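Local coordinates for hypothetical protein (Bacteroides ovatus, PDB 4EPS) that probably forms part of the tip of a fimbrium, a filamentous cell-surface appendage that mediates adhesion and biofilm formation, at residues L48-D53 with V84-Y89; T18-I23 with Q154-M159; T468-T473 with N500-R505. All blocks are in the same frame, centred on the assembly; numbering follows the deposited sequence. Where two conformers were deposited one is given.

Interaction 1. Residues L48-D53 with V84-Y89; sequences LFAVKD and VGVNFY. With GOL (glycerol), chain B.
Val51 CG2 stands anti to its carbonyl carbon (CG1 anti to the backbone N, chi1 176°) and Tyr89 CG anti to its own (chi1 -61°), and the methyl and the phenol ring meet on one face of an antiparallel strand pair, 48-52 with 87-89, in the fimbrillin-like part of the chain. Phe49 with Tyr89 and Val51 with Asn87 are hydrogen-bonded pairs, each closed by two backbone bonds, and Ala50 with Phe88 between them is a non-hydrogen-bonded pair. The straightest of the four bonds, 172° at the hydrogen, joins Val51 N to Asn87 O over 2.8 Å.

On the Tyr89 face, Val51 CG2 lies 3.8 Å from Tyr89 CE1, the two side chains crossing obliquely, while Phe49 and Tyr89 approach through their CB atoms. Phe109 adds to this face, stacking on the Tyr89 ring and meeting Phe49 edge-to-face. On the other face Ala50 CB is 3.7 Å from Phe88 CE2. Val86 CG1 packs against the same methyl and lies over one face of the Phe88 ring, toward its rim. Leu48 CD1 reaches back to Tyr89 O at 3.4 Å. Leu151 and Phe153 of strand 148-174 also touch Phe88, so this side belongs to the packed interior between strands.

Past the paired residues the segments are joined by other means. Val86 CG2 rests on the Lys52 stem, 3.7 Å from CG, the two side chains at about a right angle. A glycerol, probably from the crystallisation liquor, lies between the ends: its O1 accepts from Asp53 N at 2.9 Å, and its O2 sits near the carbonyls of Val51 and Gly85. Beyond it a water accepts from Lys52 NZ at 2.9 Å and donates to Val84 O at 2.8 Å.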
loop_
_atom_site.group_PDB
_atom_site.type_symbol
_atom_site.label_atom_id
_atom_site.label_comp_id
_atom_site.label_asym_id
_atom_site.label_seq_id
_atom_site.Cartn_x
_atom_site.Cartn_y
_atom_site.Cartn_z
ATOM N N LEU A 48 45.147 -36.715 -10.886
ATOM C CA LEU A 48 46.379 -35.972 -11.149
ATOM C C LEU A 48 47.314 -36.730 -12.108
ATOM O O LEU A 48 47.484 -37.944 -11.972
ATOM C CB LEU A 48 47.086 -35.730 -9.800
ATOM C CG LEU A 48 48.426 -34.968 -9.826
ATOM C CD1 LEU A 48 48.235 -33.524 -10.269
ATOM C CD2 LEU A 48 49.068 -34.962 -8.464
ATOM N N PHE A 49 47.977 -35.984 -13.013
ATOM C CA PHE A 49 48.995 -36.486 -13.945
ATOM C C PHE A 49 50.265 -35.644 -13.876
ATOM O O PHE A 49 50.188 -34.415 -13.765
ATOM C CB PHE A 49 48.488 -36.456 -15.395
ATOM C CG PHE A 49 47.345 -37.385 -15.715
ATOM C CD1 PHE A 49 46.023 -36.970 -15.556
ATOM C CD2 PHE A 49 47.585 -38.648 -16.262
ATOM C CE1 PHE A 49 44.964 -37.824 -15.877
ATOM C CE2 PHE A 49 46.524 -39.497 -16.594
ATOM C CZ PHE A 49 45.221 -39.086 -16.394
ATOM N N ALA A 50 51.428 -36.295 -14.003
ATOM C CA ALA A 50 52.726 -35.628 -14.089
ATOM C C ALA A 50 53.382 -36.075 -15.385
ATOM O O ALA A 50 53.517 -37.285 -15.624
ATOM C CB ALA A 50 53.601 -35.972 -12.889
ATOM N N VAL A 51 53.733 -35.112 -16.244
ATOM C CA VAL A 51 54.359 -35.406 -17.534
ATOM C C VAL A 51 55.806 -34.914 -17.475
ATOM O O VAL A 51 56.056 -33.736 -17.214
ATOM C CB VAL A 51 53.546 -34.793 -18.700
ATOM C CG1 VAL A 51 54.229 -35.006 -20.045
ATOM C CG2 VAL A 51 52.128 -35.368 -18.729
ATOM N N LYS A 52 56.751 -35.830 -17.721
ATOM C CA LYS A 52 58.181 -35.534 -17.744
ATOM C C LYS A 52 58.735 -36.019 -19.089
ATOM O O LYS A 52 58.507 -37.174 -19.458
ATOM C CB LYS A 52 58.875 -36.230 -16.558
ATOM C CG LYS A 52 60.308 -35.789 -16.297
ATOM C CD LYS A 52 61.119 -36.926 -15.695
ATOM C CE LYS A 52 62.169 -36.529 -14.671
ATOM N NZ LYS A 52 62.919 -35.287 -15.019
ATOM N N ASP A 53 59.391 -35.112 -19.839
ATOM C CA ASP A 53 60.025 -35.358 -21.145
ATOM C C ASP A 53 59.091 -36.093 -22.144
ATOM O O ASP A 53 59.514 -37.040 -22.809
ATOM C CB ASP A 53 61.351 -36.133 -20.954
ATOM C CG ASP A 53 62.375 -35.397 -20.094
ATOM O OD1 ASP A 53 62.710 -34.231 -20.427
ATOM O OD2 ASP A 53 62.849 -35.989 -19.099
ATOM N N VAL A 84 61.666 -31.411 -11.096
ATOM C CA VAL A 84 62.006 -30.136 -11.750
ATOM C C VAL A 84 61.732 -30.265 -13.257
ATOM O O VAL A 84 62.147 -31.247 -13.873
ATOM C CB VAL A 84 63.470 -29.676 -11.458
ATOM C CG1 VAL A 84 63.858 -28.454 -12.307
ATOM C CG2 VAL A 84 63.661 -29.380 -9.971
ATOM N N GLY A 85 61.001 -29.297 -13.812
ATOM C CA GLY A 85 60.655 -29.257 -15.236
ATOM C C GLY A 85 59.448 -30.101 -15.610
ATOM O O GLY A 85 59.072 -30.163 -16.788
ATOM N N VAL A 86 58.827 -30.755 -14.611
ATOM C CA VAL A 86 57.668 -31.618 -14.839
ATOM C C VAL A 86 56.399 -30.749 -14.997
ATOM O O VAL A 86 56.222 -29.752 -14.281
ATOM C CB VAL A 86 57.529 -32.684 -13.708
ATOM C CG1 VAL A 86 56.187 -33.414 -13.759
ATOM C CG2 VAL A 86 58.688 -33.686 -13.753
ATOM N N ASN A 87 55.539 -31.122 -15.964
ATOM C CA ASN A 87 54.238 -30.482 -16.173
ATOM C C ASN A 87 53.163 -31.258 -15.409
ATOM O O ASN A 87 53.029 -32.461 -15.629
ATOM C CB ASN A 87 53.906 -30.419 -17.665
ATOM C CG ASN A 87 54.694 -29.363 -18.415
ATOM O OD1 ASN A 87 55.177 -28.381 -17.849
ATOM N ND2 ASN A 87 54.840 -29.537 -19.712
ATOM N N PHE A 88 52.400 -30.595 -14.507
ATOM C CA PHE A 88 51.340 -31.282 -13.768
ATOM C C PHE A 88 49.993 -30.891 -14.335
ATOM O O PHE A 88 49.811 -29.745 -14.767
ATOM C CB PHE A 88 51.382 -30.995 -12.240
ATOM C CG PHE A 88 52.637 -31.526 -11.569
ATOM C CD1 PHE A 88 53.803 -30.768 -11.540
ATOM C CD2 PHE A 88 52.653 -32.790 -10.990
ATOM C CE1 PHE A 88 54.960 -31.261 -10.928
ATOM C CE2 PHE A 88 53.795 -33.262 -10.345
ATOM C CZ PHE A 88 54.945 -32.500 -10.331
ATOM N N TYR A 89 49.050 -31.843 -14.332
ATOM C CA TYR A 89 47.691 -31.627 -14.861
ATOM C C TYR A 89 46.679 -32.200 -13.922
ATOM O O TYR A 89 46.915 -33.282 -13.366
ATOM C CB TYR A 89 47.514 -32.326 -16.230
ATOM C CG TYR A 89 48.434 -31.843 -17.315
ATOM C CD1 TYR A 89 49.699 -32.405 -17.484
ATOM C CD2 TYR A 89 48.036 -30.846 -18.199
ATOM C CE1 TYR A 89 50.556 -31.966 -18.491
ATOM C CE2 TYR A 89 48.883 -30.406 -19.218
ATOM C CZ TYR A 89 50.134 -30.980 -19.364
ATOM O OH TYR A 89 50.957 -30.571 -20.374
HETATM C C1 GOL B . 59.118 -31.420 -19.955
HETATM O O1 GOL B . 59.767 -32.366 -19.111
HETATM C C2 GOL B . 57.614 -31.566 -19.900
HETATM O O2 GOL B . 57.184 -31.652 -18.538
HETATM C C3 GOL B . 57.100 -32.765 -20.666
HETATM O O3 GOL B . 57.110 -32.534 -22.070
HETATM O O HOH W 1 61.947 -32.820 -16.129
#

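Interaction 2. Residues T18-I23 with Q154-M159; sequences TDTGII and QLTHRM
Thr18 and Asp19 pair in parallel with Gln154 and Leu155, through nearly straight backbone bonds from Leu155 N to Thr18 O (2.8 Å) and from Thr20 N to Leu155 O (2.9 Å), before the chain turns at Thr20 and Gly21 and leaves strand 148-174.

The side-chain link is a His-carboxylate hydrogen bond. Asp19 CG is anti to the backbone N (chi1 177°), and the carboxylate reaches past the strand pairing to His157, whose NE2 donates to OD2 over 2.7 Å at 170°. The acceptor lies close to the imidazole plane, whereas NE2 meets OD2 on its syn side, somewhat out of the carboxylate plane; the two planes stand 52° apart. The other oxygen, OD1, accepts from Gly21 N at 2.7 Å, from above the carboxylate plane, which makes an Asx turn. Both oxygens are thus engaged, and Thr38 N donates to OD2 as well.

Ile22 covers one face of the imidazole: CG1 is 3.5 Å from the ring centroid, a CH-pi contact, and CD1 extends over ND1. An alanine in place of His157 would probably leave Asp19 OD2 without this donor and open a gap beneath Ile22. Water 2 spans the backbones, donating to Gly21 O and accepting from His157 N.

At the other end the Thr18 and Gln154 side chains lie side by side. Gln154 is bent at chi2, and OE1 comes 3.4 Å from Thr20 CG2.

Segment 18-23 lies in a stretch predicted to be propeptide. Strand 14-19 adds to strand 148-174 here, while strand 135-145 flanks the latter, its Met135 touching Leu155 and His157. Asp133 OD1 is hydrogen-bonded to His157 ND1, so the ring is held at both nitrogens, and Ile23 passes on to strand 251-256.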
loop_
_atom_site.group_PDB
_atom_site.type_symbol
_atom_site.label_atom_id
_atom_site.label_comp_id
_atom_site.label_asym_id
_atom_site.label_seq_id
_atom_site.Cartn_x
_atom_site.Cartn_y
_atom_site.Cartn_z
ATOM N N THR A 18 41.390 -24.627 -7.570
ATOM C CA THR A 18 40.530 -23.447 -7.691
ATOM C C THR A 18 39.765 -23.497 -8.996
ATOM O O THR A 18 40.366 -23.691 -10.045
ATOM C CB THR A 18 41.362 -22.138 -7.627
ATOM O OG1 THR A 18 42.139 -22.153 -6.445
ATOM C CG2 THR A 18 40.478 -20.884 -7.608
ATOM N N ASP A 19 38.465 -23.278 -8.932
ATOM C CA ASP A 19 37.635 -23.200 -10.140
ATOM C C ASP A 19 37.661 -21.779 -10.673
ATOM O O ASP A 19 37.377 -20.855 -9.921
ATOM C CB ASP A 19 36.193 -23.618 -9.822
ATOM C CG ASP A 19 35.237 -23.507 -11.001
ATOM O OD1 ASP A 19 35.715 -23.348 -12.150
ATOM O OD2 ASP A 19 34.034 -23.612 -10.787
ATOM N N THR A 20 37.963 -21.597 -11.961
ATOM C CA THR A 20 37.978 -20.255 -12.562
ATOM C C THR A 20 36.519 -19.791 -12.797
ATOM O O THR A 20 36.295 -18.614 -13.032
ATOM C CB THR A 20 38.812 -20.217 -13.846
ATOM O OG1 THR A 20 38.229 -21.087 -14.803
ATOM C CG2 THR A 20 40.286 -20.587 -13.621
ATOM N N GLY A 21 35.574 -20.733 -12.751
ATOM C CA GLY A 21 34.136 -20.483 -12.868
ATOM C C GLY A 21 33.573 -20.429 -14.273
ATOM O O GLY A 21 34.316 -20.288 -15.242
ATOM N N ILE A 22 32.256 -20.608 -14.387
ATOM C CA ILE A 22 31.508 -20.488 -15.644
ATOM C C ILE A 22 31.051 -19.039 -15.707
ATOM O O ILE A 22 30.277 -18.599 -14.843
ATOM C CB ILE A 22 30.332 -21.488 -15.743
ATOM C CG1 ILE A 22 30.804 -22.939 -15.502
ATOM C CG2 ILE A 22 29.602 -21.355 -17.092
ATOM C CD1 ILE A 22 29.721 -23.983 -15.417
ATOM N N ILE A 23 31.519 -18.300 -16.714
ATOM C CA ILE A 23 31.246 -16.865 -16.834
ATOM C C ILE A 23 30.224 -16.555 -17.941
ATOM O O ILE A 23 29.983 -17.374 -18.811
ATOM C CB ILE A 23 32.574 -16.068 -17.033
ATOM C CG1 ILE A 23 33.364 -16.571 -18.262
ATOM C CG2 ILE A 23 33.428 -16.145 -15.739
ATOM C CD1 ILE A 23 34.569 -15.649 -18.740
ATOM N N GLN A 154 44.363 -24.307 -11.486
ATOM C CA GLN A 154 43.233 -23.491 -11.947
ATOM C C GLN A 154 42.424 -24.409 -12.879
ATOM O O GLN A 154 42.972 -24.843 -13.895
ATOM C CB GLN A 154 43.719 -22.225 -12.707
ATOM C CG GLN A 154 44.528 -21.235 -11.870
ATOM C CD GLN A 154 43.689 -20.527 -10.851
ATOM O OE1 GLN A 154 42.503 -20.285 -11.047
ATOM N NE2 GLN A 154 44.252 -20.285 -9.698
ATOM N N LEU A 155 41.173 -24.726 -12.537
ATOM C CA LEU A 155 40.319 -25.594 -13.377
ATOM C C LEU A 155 39.335 -24.784 -14.172
ATOM O O LEU A 155 38.771 -23.822 -13.634
ATOM C CB LEU A 155 39.529 -26.620 -12.539
ATOM C CG LEU A 155 40.299 -27.579 -11.621
ATOM C CD1 LEU A 155 39.335 -28.582 -11.008
ATOM C CD2 LEU A 155 41.422 -28.333 -12.379
ATOM N N THR A 156 39.109 -25.169 -15.441
ATOM C CA THR A 156 38.120 -24.500 -16.286
ATOM C C THR A 156 37.067 -25.560 -16.688
ATOM O O THR A 156 37.423 -26.713 -16.920
ATOM C CB THR A 156 38.833 -23.812 -17.470
ATOM O OG1 THR A 156 39.883 -22.988 -16.956
ATOM C CG2 THR A 156 37.910 -22.947 -18.301
ATOM N N HIS A 157 35.800 -25.163 -16.762
ATOM C CA HIS A 157 34.684 -26.039 -17.142
ATOM C C HIS A 157 34.735 -26.269 -18.645
ATOM O O HIS A 157 34.887 -25.302 -19.423
ATOM C CB HIS A 157 33.343 -25.419 -16.714
ATOM C CG HIS A 157 33.175 -25.314 -15.229
ATOM N ND1 HIS A 157 32.394 -26.213 -14.532
ATOM C CD2 HIS A 157 33.709 -24.427 -14.355
ATOM C CE1 HIS A 157 32.426 -25.817 -13.265
ATOM N NE2 HIS A 157 33.217 -24.753 -13.108
ATOM N N ARG A 158 34.622 -27.544 -19.062
ATOM C CA ARG A 158 34.701 -27.895 -20.478
ATOM C C ARG A 158 33.331 -27.870 -21.169
ATOM O O ARG A 158 33.271 -27.781 -22.390
ATOM C CB ARG A 158 35.369 -29.266 -20.640
ATOM C CG ARG A 158 36.822 -29.288 -20.133
ATOM C CD ARG A 158 37.702 -28.237 -20.793
ATOM N NE ARG A 158 38.008 -28.597 -22.174
ATOM C CZ ARG A 158 39.154 -29.139 -22.573
ATOM N NH1 ARG A 158 40.129 -29.362 -21.702
ATOM N NH2 ARG A 158 39.338 -29.455 -23.847
HETATM N N MSE A 159 32.239 -27.949 -20.400
HETATM C CA MSE A 159 30.906 -27.921 -20.993
HETATM C C MSE A 159 30.401 -26.483 -21.044
HETATM O O MSE A 159 31.057 -25.568 -20.531
HETATM C CB MSE A 159 29.923 -28.806 -20.156
HETATM C CG MSE A 159 30.321 -30.296 -20.124
HETATM SE SE MSE A 159 30.388 -31.082 -21.930
HETATM C CE MSE A 159 32.351 -31.296 -22.132
HETATM O O HOH W 2 35.293 -22.296 -16.774
#

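Interaction 3. Residues T468-T473 with N500-R505; sequences TYWSST and NTYTYR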
loop_
_atom_site.group_PDB
_atom_site.type_symbol
_atom_site.label_atom_id
_atom_site.label_comp_id
_atom_site.label_asym_id
_atom_site.label_seq_id
_atom_site.Cartn_x
_atom_site.Cartn_y
_atom_site.Cartn_z
ATOM N N THR A 468 -22.152 -29.724 9.309
ATOM C CA THR A 468 -21.313 -30.086 10.450
ATOM C C THR A 468 -19.949 -30.398 9.889
ATOM O O THR A 468 -19.856 -31.166 8.942
ATOM C CB THR A 468 -21.934 -31.245 11.234
ATOM O OG1 THR A 468 -23.208 -30.805 11.734
ATOM C CG2 THR A 468 -21.051 -31.660 12.426
ATOM N N TYR A 469 -18.891 -29.824 10.476
ATOM C CA TYR A 469 -17.553 -29.943 9.908
ATOM C C TYR A 469 -16.581 -30.716 10.782
ATOM O O TYR A 469 -16.508 -30.471 11.987
ATOM C CB TYR A 469 -16.983 -28.521 9.634
ATOM C CG TYR A 469 -17.794 -27.779 8.597
ATOM C CD1 TYR A 469 -18.961 -27.101 8.948
ATOM C CD2 TYR A 469 -17.455 -27.841 7.242
ATOM C CE1 TYR A 469 -19.752 -26.464 7.978
ATOM C CE2 TYR A 469 -18.237 -27.213 6.270
ATOM C CZ TYR A 469 -19.388 -26.530 6.643
ATOM O OH TYR A 469 -20.167 -25.913 5.681
ATOM N N TRP A 470 -15.815 -31.625 10.175
ATOM C CA TRP A 470 -14.774 -32.335 10.918
ATOM C C TRP A 470 -13.669 -31.406 11.385
ATOM O O TRP A 470 -13.253 -30.539 10.621
ATOM C CB TRP A 470 -14.051 -33.343 10.000
ATOM C CG TRP A 470 -14.820 -34.571 9.644
ATOM C CD1 TRP A 470 -15.202 -34.952 8.392
ATOM C CD2 TRP A 470 -15.172 -35.653 10.525
ATOM N NE1 TRP A 470 -15.778 -36.198 8.427
ATOM C CE2 TRP A 470 -15.794 -36.649 9.728
ATOM C CE3 TRP A 470 -15.063 -35.861 11.916
ATOM C CZ2 TRP A 470 -16.291 -37.843 10.271
ATOM C CZ3 TRP A 470 -15.546 -37.056 12.456
ATOM C CH2 TRP A 470 -16.150 -38.032 11.638
ATOM N N SER A 471 -13.127 -31.646 12.583
ATOM C CA SER A 471 -11.892 -30.982 12.977
ATOM C C SER A 471 -10.852 -32.082 13.211
ATOM O O SER A 471 -11.205 -33.275 13.266
ATOM C CB SER A 471 -12.064 -30.119 14.225
ATOM O OG SER A 471 -12.018 -30.932 15.390
ATOM N N SER A 472 -9.590 -31.684 13.376
ATOM C CA SER A 472 -8.517 -32.627 13.689
ATOM C C SER A 472 -8.323 -32.716 15.221
ATOM O O SER A 472 -7.374 -33.359 15.679
ATOM C CB SER A 472 -7.218 -32.202 13.013
ATOM O OG SER A 472 -6.907 -30.857 13.357
ATOM N N THR A 473 -9.222 -32.073 16.008
ATOM C CA THR A 473 -9.162 -32.066 17.477
ATOM C C THR A 473 -9.922 -33.296 18.012
ATOM O O THR A 473 -11.112 -33.465 17.738
ATOM C CB THR A 473 -9.724 -30.727 18.004
ATOM O OG1 THR A 473 -9.025 -29.659 17.334
ATOM C CG2 THR A 473 -9.574 -30.593 19.538
ATOM N N ASN A 500 -18.882 -41.629 11.779
ATOM C CA ASN A 500 -20.007 -40.881 11.219
ATOM C C ASN A 500 -19.541 -40.158 9.941
ATOM O O ASN A 500 -18.367 -40.224 9.607
ATOM C CB ASN A 500 -20.592 -39.897 12.235
ATOM C CG ASN A 500 -21.575 -40.530 13.181
ATOM O OD1 ASN A 500 -21.857 -41.714 13.104
ATOM N ND2 ASN A 500 -22.113 -39.755 14.080
ATOM N N THR A 501 -20.452 -39.488 9.233
ATOM C CA THR A 501 -20.132 -38.751 8.009
ATOM C C THR A 501 -20.356 -37.270 8.239
ATOM O O THR A 501 -21.484 -36.868 8.519
ATOM C CB THR A 501 -20.986 -39.270 6.827
ATOM O OG1 THR A 501 -20.655 -40.638 6.587
ATOM C CG2 THR A 501 -20.756 -38.468 5.540
ATOM N N TYR A 502 -19.287 -36.465 8.123
ATOM C CA TYR A 502 -19.391 -35.010 8.247
ATOM C C TYR A 502 -18.628 -34.350 7.078
ATOM O O TYR A 502 -18.065 -35.045 6.228
ATOM C CB TYR A 502 -18.900 -34.495 9.614
ATOM C CG TYR A 502 -19.582 -35.134 10.807
ATOM C CD1 TYR A 502 -20.920 -34.860 11.108
ATOM C CD2 TYR A 502 -18.907 -36.037 11.616
ATOM C CE1 TYR A 502 -21.540 -35.426 12.230
ATOM C CE2 TYR A 502 -19.525 -36.629 12.724
ATOM C CZ TYR A 502 -20.846 -36.339 13.009
ATOM O OH TYR A 502 -21.432 -36.952 14.098
ATOM N N THR A 503 -18.610 -33.017 7.051
ATOM C CA THR A 503 -18.022 -32.264 5.938
ATOM C C THR A 503 -16.585 -31.908 6.187
ATOM O O THR A 503 -16.220 -31.444 7.276
ATOM C CB THR A 503 -18.848 -30.991 5.674
ATOM O OG1 THR A 503 -20.184 -31.396 5.399
ATOM C CG2 THR A 503 -18.328 -30.185 4.476
ATOM N N TYR A 504 -15.782 -32.073 5.142
ATOM C CA TYR A 504 -14.390 -31.650 5.137
ATOM C C TYR A 504 -14.183 -30.306 4.452
ATOM O O TYR A 504 -14.682 -30.083 3.349
ATOM C CB TYR A 504 -13.537 -32.664 4.354
ATOM C CG TYR A 504 -13.214 -33.925 5.112
ATOM C CD1 TYR A 504 -12.123 -33.981 5.972
ATOM C CD2 TYR A 504 -13.950 -35.093 4.909
ATOM C CE1 TYR A 504 -11.790 -35.154 6.643
ATOM C CE2 TYR A 504 -13.633 -36.270 5.584
ATOM C CZ TYR A 504 -12.541 -36.299 6.435
ATOM O OH TYR A 504 -12.208 -37.443 7.099
ATOM N N ARG A 505 -13.368 -29.469 5.068
ATOM C CA ARG A 505 -12.724 -28.284 4.481
ATOM C C ARG A 505 -11.265 -28.374 4.926
ATOM O O ARG A 505 -11.019 -28.720 6.080
ATOM C CB ARG A 505 -13.366 -26.963 4.942
ATOM C CG ARG A 505 -14.684 -26.628 4.253
ATOM C CD ARG A 505 -14.450 -26.026 2.865
ATOM N NE ARG A 505 -15.732 -25.821 2.191
ATOM C CZ ARG A 505 -15.882 -25.197 1.031
ATOM N NH1 ARG A 505 -14.823 -24.706 0.388
ATOM N NH2 ARG A 505 -17.080 -25.097 0.479
HETATM O O HOH W 3 -22.443 -32.118 7.225
HETATM O O HOH W 4 -13.254 -29.932 7.901
#
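Thr503 O accepts from Trp470 N at 2.9 Å, the donor tilted from the carbonyl plane, and receives the CA-H of Tyr469, with CA at 3.3 Å. One further backbone bond, from Thr503 N to Thr468 O, completes a single bridge between strands whose directions differ by 70°.

Trp470 has the largest share of the contact, within an aromatic cluster. The edge of Tyr502 stands against one face of its six-membered ring, centroids 4.8 Å apart and planes at 82°, a T-shaped pair; Tyr502 CB lies 3.7 Å above the centroid of the five-membered ring. Tyr504 OH, hydrogen-bonded to Lys345 O, lies over the opposite face, and Trp470 CD1 sits over the centre of the Tyr504 ring, the planes oblique. Gly344 O accepts from Trp470 NE1. Asn500 ND2 donates to Tyr502 OH at 177° in its own amide plane, which would help fix the phenol. Asn500 O, at the indole edge, is buried without a polar partner.

Strand 469-474 edges a three-stranded sheet beside 479-485, and strand 502-509 lies between 334-338 and 342-344 in another; the bridge joins the two, with Tyr412 of helix 408-419 stacked on Tyr504.

Interactions 1 and 2 lie in the N-terminal part of the chain, which holds the fimbrillin-like region, with centres 21 Å apart and nearest atoms about 7 Å apart. They are linked through strands: 45-52 pairs with 87-92, which pairs with 135-145, which pairs with 148-174, the partner of 14-19. Along the chain, interaction 2 brackets interaction 1, so residues 18-23 and 154-159 close a long loop holding the shorter one. Interaction 3 follows far later, 75 Å from interaction 1 and 58 Å from interaction 2 between centres, on the opposite side of the chain's centre. Interactions 1 and 2 thus tie together one set of strands, while interaction 3 joins two other sheets.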